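Local coordinates for protein FI20010p1 (Drosophila melanogaster, PDB 7CFB) that is implicated in piRNA amplification and gene silencing as the Tudor protein Krimper, represented here by its first extended Tudor domain in the apo state, at residues 101-110 against 230-241; 79-89 against 141-149. One frame throughout, in Å; residues are numbered along the deposited sequence.

Interaction 1 (101-110 against 230-241); sequences VLDSINNIIT and DPLKAVLGFRPK
The hydroxyl of Ser104 lies between two consecutive carbonyl oxygens of the C-terminal tail, with OG 2.7 Å from Arg239 O and 2.9 Å from Pro240 O. Its single proton can serve only one of the two carbonyls at a time. A water also bridges the tail to the strand by donating to both Leu102 O and Arg239 O. Deeper in, the Phe238 ring lies across residues 101-103. Asp103 covers one of its faces in a CH-pi contact, CB 3.9 Å from the ring centroid and 24° off the normal, displaced toward the ring's periphery. Val101 CG1 comes in at the ring edge, 3.8 Å from Phe238 CD2, and Thr110 CG2 approaches CE2 obliquely. Segment 101-110 is a beta-hairpin of the Tudor domain, with a G1 bulge where Asn107 and Ile108 both face Asp103. A chi1 of 171°, which sets CG opposite the backbone N, carries the Asp103 carboxylate forward over the turn: OD1 takes the Asn106 N-H at 3.2 Å from well above the carboxylate plane, in an Asx motif, while OD2 bonds Ser227 of helix 215-228. Nearer the surface, Ile105 lays CG1 over the centre of the Arg239 guanidinium, 3.4 Å from CZ. Asp230 holds that guanidinium in a salt bridge, OD1 to NH1 at 3.2 Å, with the oxygen nearly in the guanidinium plane. The same OD1 accepts from Leu232 N in an Asx turn leading into helix 233-236, and on the other branch Asp230 OD2 packs against Ile105 CG2.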
# COMPACT_ATOMS: atom_id res chain seq x y z
N VAL A 101 -9.30 -3.82 3.50
CA VAL A 101 -9.70 -4.99 2.71
C VAL A 101 -8.98 -6.22 3.26
O VAL A 101 -7.86 -6.13 3.65
CB VAL A 101 -9.49 -4.78 1.20
CG1 VAL A 101 -8.06 -4.49 0.84
CG2 VAL A 101 -10.05 -5.92 0.38
N LEU A 102 -9.68 -7.33 3.27
CA LEU A 102 -9.10 -8.58 3.79
C LEU A 102 -8.56 -9.43 2.65
O LEU A 102 -9.24 -9.60 1.69
CB LEU A 102 -10.18 -9.34 4.56
CG LEU A 102 -9.83 -10.79 4.87
CD1 LEU A 102 -8.80 -10.89 5.96
CD2 LEU A 102 -11.06 -11.59 5.21
N ASP A 103 -7.31 -9.82 2.77
CA ASP A 103 -6.75 -10.85 1.87
C ASP A 103 -7.06 -12.13 2.65
O ASP A 103 -6.39 -12.39 3.60
CB ASP A 103 -5.25 -10.64 1.65
CG ASP A 103 -4.61 -11.79 0.91
OD1 ASP A 103 -5.28 -12.77 0.72
OD2 ASP A 103 -3.47 -11.68 0.54
N SER A 104 -8.15 -12.81 2.29
CA SER A 104 -8.60 -14.01 3.04
C SER A 104 -7.65 -15.20 2.92
O SER A 104 -7.42 -15.83 3.91
CB SER A 104 -10.03 -14.36 2.83
OG SER A 104 -10.28 -14.81 1.53
N ILE A 105 -7.07 -15.41 1.75
CA ILE A 105 -6.13 -16.55 1.59
C ILE A 105 -4.92 -16.38 2.51
O ILE A 105 -4.63 -17.31 3.24
CB ILE A 105 -5.67 -16.66 0.13
CG1 ILE A 105 -6.84 -16.59 -0.84
CG2 ILE A 105 -4.89 -17.93 -0.08
CD1 ILE A 105 -7.77 -17.75 -0.76
N ASN A 106 -4.32 -15.20 2.53
CA ASN A 106 -3.08 -14.99 3.30
C ASN A 106 -3.33 -14.36 4.67
O ASN A 106 -2.40 -13.99 5.31
CB ASN A 106 -2.03 -14.33 2.43
CG ASN A 106 -1.83 -15.17 1.19
OD1 ASN A 106 -2.17 -14.74 0.11
ND2 ASN A 106 -1.34 -16.38 1.36
N ASN A 107 -4.58 -14.20 5.03
CA ASN A 107 -4.99 -13.71 6.36
C ASN A 107 -4.37 -12.36 6.77
O ASN A 107 -3.91 -12.26 7.89
CB ASN A 107 -4.81 -14.80 7.42
CG ASN A 107 -5.84 -14.70 8.51
OD1 ASN A 107 -6.95 -14.21 8.30
ND2 ASN A 107 -5.47 -15.12 9.70
N ILE A 108 -4.35 -11.37 5.90
CA ILE A 108 -3.87 -10.02 6.31
C ILE A 108 -4.91 -8.98 5.90
O ILE A 108 -5.69 -9.26 5.04
CB ILE A 108 -2.48 -9.66 5.79
CG1 ILE A 108 -2.49 -9.30 4.31
CG2 ILE A 108 -1.46 -10.73 6.12
CD1 ILE A 108 -1.36 -8.41 3.93
N ILE A 109 -4.96 -7.86 6.60
CA ILE A 109 -5.92 -6.79 6.26
C ILE A 109 -5.13 -5.52 5.97
O ILE A 109 -4.42 -5.05 6.84
CB ILE A 109 -6.94 -6.62 7.39
CG1 ILE A 109 -7.81 -7.87 7.55
CG2 ILE A 109 -7.76 -5.38 7.19
CD1 ILE A 109 -8.82 -7.75 8.64
N THR A 110 -5.33 -4.96 4.79
CA THR A 110 -4.54 -3.78 4.37
C THR A 110 -5.43 -2.59 4.03
O THR A 110 -6.54 -2.81 3.64
CB THR A 110 -3.65 -4.18 3.19
OG1 THR A 110 -2.59 -3.25 3.04
CG2 THR A 110 -4.42 -4.33 1.91
N ASP A 230 1.55 -14.39 -3.35
CA ASP A 230 0.45 -15.34 -3.68
C ASP A 230 0.36 -15.54 -5.19
O ASP A 230 0.21 -14.56 -5.88
CB ASP A 230 -0.88 -14.91 -3.09
CG ASP A 230 -1.95 -15.95 -3.33
OD1 ASP A 230 -2.28 -16.16 -4.45
OD2 ASP A 230 -2.43 -16.51 -2.38
N PRO A 231 0.33 -16.79 -5.68
CA PRO A 231 0.34 -17.07 -7.11
C PRO A 231 -0.87 -16.55 -7.88
O PRO A 231 -0.80 -16.47 -9.05
CB PRO A 231 0.37 -18.59 -7.21
CG PRO A 231 -0.07 -19.06 -5.86
CD PRO A 231 0.32 -17.98 -4.88
N LEU A 232 -1.95 -16.27 -7.20
CA LEU A 232 -3.12 -15.80 -7.97
C LEU A 232 -3.44 -14.33 -7.76
O LEU A 232 -4.39 -13.90 -8.35
CB LEU A 232 -4.28 -16.71 -7.64
CG LEU A 232 -4.19 -17.99 -8.44
CD1 LEU A 232 -3.72 -19.13 -7.58
CD2 LEU A 232 -5.51 -18.28 -9.11
N LYS A 233 -2.60 -13.60 -7.05
CA LYS A 233 -2.88 -12.19 -6.69
C LYS A 233 -3.02 -11.31 -7.94
O LYS A 233 -3.97 -10.58 -7.99
CB LYS A 233 -1.79 -11.65 -5.77
CG LYS A 233 -1.95 -10.19 -5.39
CD LYS A 233 -0.70 -9.68 -4.73
CE LYS A 233 -0.66 -8.18 -4.61
NZ LYS A 233 -1.98 -7.69 -4.17
N ALA A 234 -2.14 -11.46 -8.91
CA ALA A 234 -2.24 -10.65 -10.15
C ALA A 234 -3.52 -10.98 -10.90
O ALA A 234 -4.11 -10.10 -11.45
CB ALA A 234 -1.03 -10.89 -11.00
N VAL A 235 -3.90 -12.24 -10.92
CA VAL A 235 -5.09 -12.64 -11.70
C VAL A 235 -6.40 -12.30 -10.98
O VAL A 235 -7.26 -11.73 -11.60
CB VAL A 235 -5.01 -14.14 -12.04
CG1 VAL A 235 -6.29 -14.67 -12.66
CG2 VAL A 235 -3.83 -14.43 -12.93
N LEU A 236 -6.55 -12.70 -9.72
CA LEU A 236 -7.84 -12.56 -9.01
C LEU A 236 -7.87 -11.42 -7.98
O LEU A 236 -8.89 -11.24 -7.38
CB LEU A 236 -8.11 -13.88 -8.29
CG LEU A 236 -8.28 -15.10 -9.18
CD1 LEU A 236 -8.31 -16.37 -8.34
CD2 LEU A 236 -9.52 -14.97 -10.02
N GLY A 237 -6.79 -10.69 -7.77
CA GLY A 237 -6.81 -9.68 -6.71
C GLY A 237 -6.97 -10.33 -5.35
O GLY A 237 -6.40 -11.36 -5.14
N PHE A 238 -7.71 -9.72 -4.45
CA PHE A 238 -7.88 -10.32 -3.10
C PHE A 238 -9.13 -11.18 -3.12
O PHE A 238 -10.10 -10.78 -3.65
CB PHE A 238 -7.92 -9.27 -2.00
CG PHE A 238 -6.61 -8.64 -1.64
CD1 PHE A 238 -5.42 -9.34 -1.74
CD2 PHE A 238 -6.56 -7.34 -1.20
CE1 PHE A 238 -4.22 -8.75 -1.39
CE2 PHE A 238 -5.36 -6.76 -0.86
CZ PHE A 238 -4.20 -7.46 -0.95
N ARG A 239 -9.07 -12.35 -2.54
CA ARG A 239 -10.23 -13.26 -2.59
C ARG A 239 -11.13 -13.06 -1.40
O ARG A 239 -10.65 -12.92 -0.31
CB ARG A 239 -9.79 -14.70 -2.80
CG ARG A 239 -9.57 -14.99 -4.27
CD ARG A 239 -8.09 -15.11 -4.50
NE ARG A 239 -7.69 -16.49 -4.36
CZ ARG A 239 -6.46 -16.87 -4.23
NH1 ARG A 239 -5.49 -15.98 -4.22
NH2 ARG A 239 -6.17 -18.15 -4.13
N PRO A 240 -12.44 -13.14 -1.59
CA PRO A 240 -13.39 -12.92 -0.52
C PRO A 240 -13.49 -14.04 0.52
O PRO A 240 -12.90 -15.07 0.36
CB PRO A 240 -14.74 -12.91 -1.22
CG PRO A 240 -14.40 -12.71 -2.65
CD PRO A 240 -13.09 -13.43 -2.83
N LYS A 241 -14.26 -13.78 1.59
CA LYS A 241 -14.45 -14.78 2.68
C LYS A 241 -13.10 -15.05 3.35
O LYS A 241 -12.97 -14.67 4.53
CB LYS A 241 -15.07 -16.07 2.12
CG LYS A 241 -14.07 -17.06 1.53
CD LYS A 241 -14.74 -18.26 0.89
CE LYS A 241 -13.77 -19.13 0.12
NZ LYS A 241 -12.66 -19.61 0.98
O HOH W 1 -11.42 -10.00 0.54

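Interaction 2 (79-89 against 141-149)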
# COMPACT_ATOMS: atom_id res chain seq x y z
N VAL A 79 -3.70 -3.82 12.61
CA VAL A 79 -4.81 -4.19 11.69
C VAL A 79 -4.32 -5.23 10.69
O VAL A 79 -5.00 -6.18 10.45
CB VAL A 79 -5.36 -2.97 10.95
CG1 VAL A 79 -6.19 -3.37 9.74
CG2 VAL A 79 -6.16 -2.08 11.87
N LEU A 80 -3.12 -5.03 10.17
CA LEU A 80 -2.59 -5.92 9.13
C LEU A 80 -2.45 -7.35 9.64
O LEU A 80 -2.87 -8.23 8.96
CB LEU A 80 -1.27 -5.37 8.61
CG LEU A 80 -0.84 -5.96 7.28
CD1 LEU A 80 -0.22 -4.92 6.38
CD2 LEU A 80 0.09 -7.12 7.49
N GLN A 81 -2.03 -7.52 10.88
CA GLN A 81 -1.80 -8.86 11.48
C GLN A 81 -3.05 -9.39 12.19
O GLN A 81 -2.93 -10.31 12.97
CB GLN A 81 -0.54 -8.82 12.32
CG GLN A 81 0.70 -8.65 11.49
CD GLN A 81 1.90 -8.40 12.35
OE1 GLN A 81 2.74 -9.26 12.52
NE2 GLN A 81 1.99 -7.22 12.91
N ARG A 82 -4.19 -8.75 11.97
CA ARG A 82 -5.51 -9.15 12.50
C ARG A 82 -5.50 -9.15 14.02
O ARG A 82 -6.11 -10.01 14.59
CB ARG A 82 -5.95 -10.48 11.89
CG ARG A 82 -6.21 -10.41 10.39
CD ARG A 82 -7.23 -11.38 9.88
NE ARG A 82 -8.57 -10.95 10.17
CZ ARG A 82 -9.66 -11.64 9.92
NH1 ARG A 82 -9.57 -12.82 9.35
NH2 ARG A 82 -10.84 -11.15 10.22
N GLN A 83 -4.81 -8.19 14.63
CA GLN A 83 -4.72 -8.05 16.09
C GLN A 83 -5.81 -7.09 16.58
O GLN A 83 -5.87 -6.89 17.76
CB GLN A 83 -3.31 -7.62 16.51
CG GLN A 83 -2.25 -8.65 16.19
CD GLN A 83 -0.85 -8.14 16.41
OE1 GLN A 83 -0.63 -6.99 16.70
NE2 GLN A 83 0.12 -9.00 16.23
N LEU A 84 -6.58 -6.48 15.69
CA LEU A 84 -7.69 -5.58 16.09
C LEU A 84 -8.96 -5.94 15.33
O LEU A 84 -8.90 -6.06 14.15
CB LEU A 84 -7.38 -4.12 15.79
CG LEU A 84 -6.17 -3.47 16.43
CD1 LEU A 84 -6.10 -2.03 16.00
CD2 LEU A 84 -6.24 -3.53 17.94
N PRO A 85 -10.11 -6.12 15.99
CA PRO A 85 -11.35 -6.36 15.28
C PRO A 85 -11.81 -5.09 14.56
O PRO A 85 -11.54 -4.04 15.02
CB PRO A 85 -12.33 -6.75 16.38
CG PRO A 85 -11.75 -6.16 17.61
CD PRO A 85 -10.26 -6.17 17.42
N LEU A 86 -12.49 -5.25 13.44
CA LEU A 86 -12.99 -4.10 12.65
C LEU A 86 -14.44 -4.37 12.26
O LEU A 86 -14.82 -5.48 12.17
CB LEU A 86 -12.15 -3.95 11.39
CG LEU A 86 -10.69 -3.54 11.56
CD1 LEU A 86 -10.01 -3.53 10.21
CD2 LEU A 86 -10.59 -2.17 12.19
N GLN A 87 -15.20 -3.31 12.06
CA GLN A 87 -16.60 -3.45 11.63
C GLN A 87 -16.61 -3.78 10.14
O GLN A 87 -16.13 -3.00 9.37
CB GLN A 87 -17.29 -2.12 11.89
CG GLN A 87 -18.69 -2.03 11.33
CD GLN A 87 -19.62 -2.96 12.05
OE1 GLN A 87 -19.90 -4.06 11.61
NE2 GLN A 87 -20.10 -2.52 13.19
N GLU A 88 -17.18 -4.92 9.77
CA GLU A 88 -17.29 -5.27 8.35
C GLU A 88 -18.27 -4.30 7.69
O GLU A 88 -19.15 -3.82 8.36
CB GLU A 88 -17.66 -6.74 8.19
CG GLU A 88 -17.65 -7.23 6.76
CD GLU A 88 -17.93 -8.71 6.56
OE1 GLU A 88 -17.74 -9.50 7.48
OE2 GLU A 88 -18.31 -9.05 5.46
N LEU A 89 -18.07 -3.99 6.42
CA LEU A 89 -18.90 -3.02 5.68
C LEU A 89 -19.64 -3.71 4.54
O LEU A 89 -19.15 -4.67 4.03
CB LEU A 89 -17.95 -1.98 5.07
CG LEU A 89 -17.41 -0.92 6.01
CD1 LEU A 89 -16.52 0.03 5.23
CD2 LEU A 89 -18.53 -0.16 6.67
N THR A 141 -14.24 -8.82 1.00
CA THR A 141 -14.63 -8.59 2.40
C THR A 141 -13.91 -7.32 2.85
O THR A 141 -12.71 -7.34 2.89
CB THR A 141 -14.15 -9.75 3.27
OG1 THR A 141 -14.93 -10.87 2.88
CG2 THR A 141 -14.32 -9.48 4.74
N ILE A 142 -14.66 -6.29 3.21
CA ILE A 142 -14.07 -4.97 3.54
C ILE A 142 -14.54 -4.49 4.92
O ILE A 142 -15.61 -4.88 5.34
CB ILE A 142 -14.40 -3.95 2.44
CG1 ILE A 142 -15.90 -3.68 2.34
CG2 ILE A 142 -13.83 -4.39 1.12
CD1 ILE A 142 -16.23 -2.37 1.77
N PHE A 143 -13.74 -3.64 5.54
CA PHE A 143 -14.02 -3.11 6.88
C PHE A 143 -13.74 -1.62 6.98
O PHE A 143 -13.00 -1.09 6.19
CB PHE A 143 -13.08 -3.74 7.89
CG PHE A 143 -12.98 -5.23 7.82
CD1 PHE A 143 -13.93 -6.03 8.41
CD2 PHE A 143 -11.94 -5.83 7.14
CE1 PHE A 143 -13.82 -7.40 8.34
CE2 PHE A 143 -11.83 -7.20 7.07
CZ PHE A 143 -12.77 -7.98 7.69
N LYS A 144 -14.39 -1.01 7.96
CA LYS A 144 -14.23 0.39 8.36
C LYS A 144 -13.05 0.48 9.33
O LYS A 144 -12.88 -0.38 10.14
CB LYS A 144 -15.49 0.88 9.07
CG LYS A 144 -15.49 2.36 9.39
CD LYS A 144 -16.17 2.66 10.69
CE LYS A 144 -17.47 3.38 10.50
NZ LYS A 144 -17.24 4.83 10.32
N LEU A 145 -12.21 1.47 9.15
CA LEU A 145 -11.09 1.60 10.08
C LEU A 145 -11.50 2.58 11.17
O LEU A 145 -12.27 3.44 10.90
CB LEU A 145 -9.90 2.20 9.35
CG LEU A 145 -9.19 1.30 8.36
CD1 LEU A 145 -8.36 2.15 7.44
CD2 LEU A 145 -8.32 0.30 9.08
N PRO A 146 -10.99 2.45 12.39
CA PRO A 146 -11.20 3.46 13.40
C PRO A 146 -10.50 4.73 12.88
O PRO A 146 -9.43 4.66 12.36
CB PRO A 146 -10.57 2.90 14.66
CG PRO A 146 -9.66 1.83 14.17
CD PRO A 146 -10.28 1.31 12.90
N ASP A 147 -11.05 5.87 13.24
CA ASP A 147 -10.63 7.18 12.70
C ASP A 147 -9.13 7.43 12.84
O ASP A 147 -8.57 7.95 11.91
CB ASP A 147 -11.45 8.28 13.36
CG ASP A 147 -11.34 9.60 12.65
OD1 ASP A 147 -12.11 9.84 11.75
OD2 ASP A 147 -10.49 10.35 13.03
N ASP A 148 -8.51 7.04 13.94
CA ASP A 148 -7.06 7.28 14.06
C ASP A 148 -6.31 6.51 12.97
O ASP A 148 -5.39 7.07 12.42
CB ASP A 148 -6.56 7.00 15.48
CG ASP A 148 -6.55 5.54 15.88
OD1 ASP A 148 -7.61 4.96 15.89
OD2 ASP A 148 -5.50 5.02 16.07
N ILE A 149 -6.68 5.27 12.69
CA ILE A 149 -5.98 4.44 11.67
C ILE A 149 -6.26 5.02 10.28
O ILE A 149 -5.37 5.10 9.50
CB ILE A 149 -6.39 2.97 11.82
CG1 ILE A 149 -6.41 2.58 13.29
CG2 ILE A 149 -5.46 2.10 11.00
CD1 ILE A 149 -6.02 1.19 13.58
O HOH W 2 -14.18 -0.75 12.59
O HOH W 3 -17.67 -6.57 3.61
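Phe143 turns its ring edge toward the Gln87-Glu88 peptide, whose Gln87 C and Glu88 N lie in the ring plane, and brings CD1 to 3.4 Å from Glu88 CA. Its CG, anti to the carbonyl carbon (chi1 -49°), carries the ring alongside the opposing backbone. Leu86 crosses Phe143 at about a right angle, the CB atoms of the two residues 3.6 Å apart. The CD2 branch of Leu86 continues onto Pro146 CD. Around Phe143 the chains pair in antiparallel fashion, though the strand axes are splayed, 124° between their directions. Lys144 N donates to Gln87 O at 3.0 Å, almost along the carbonyl direction, and Leu89 N donates to Ile142 O at 2.8 Å, tilted out of the carbonyl plane. Between these bonds Glu88 and Phe143 form a non-hydrogen-bonded pair whose side chains diverge. Leu89 CB meets Ile142 CD1, and a water links Gln87 N to Lys144 O. At the far end, Ile149 CD1 reaches Val79 CG2 at 3.7 Å and Leu84 CD1 at 4.0 Å. The contact thus adds 87-89, a short, weakly bonded outer strand, beside strand 142-144 in the Tudor domain's antiparallel sheet, where Phe143 also packs on Ile109 of strand 108-117, and sets helix 147-150 against helix 74-80.

From the N terminus, segment 79-89 takes in the end of helix 74-80 and runs on to strand 87-89; the chain then makes the hairpin 101-110, passes through 141-149, and only at its end reaches 230-241. Interaction 2 closes the shorter loop, with 51 intervening residues that include the hairpin; interaction 1 closes one of 119 residues, so the two cross rather than nest. They meet in one sheet, where strand 142-144 lies between 87-89 and 99-103, and Leu102 N to Thr141 O is a probable hydrogen bond. A second probable bond joins Asn107 OD1 to Arg82 NH1. Interaction 2 thus completes one end of the Tudor sheet, and interaction 1 brings the C-terminal tail back onto its hairpin.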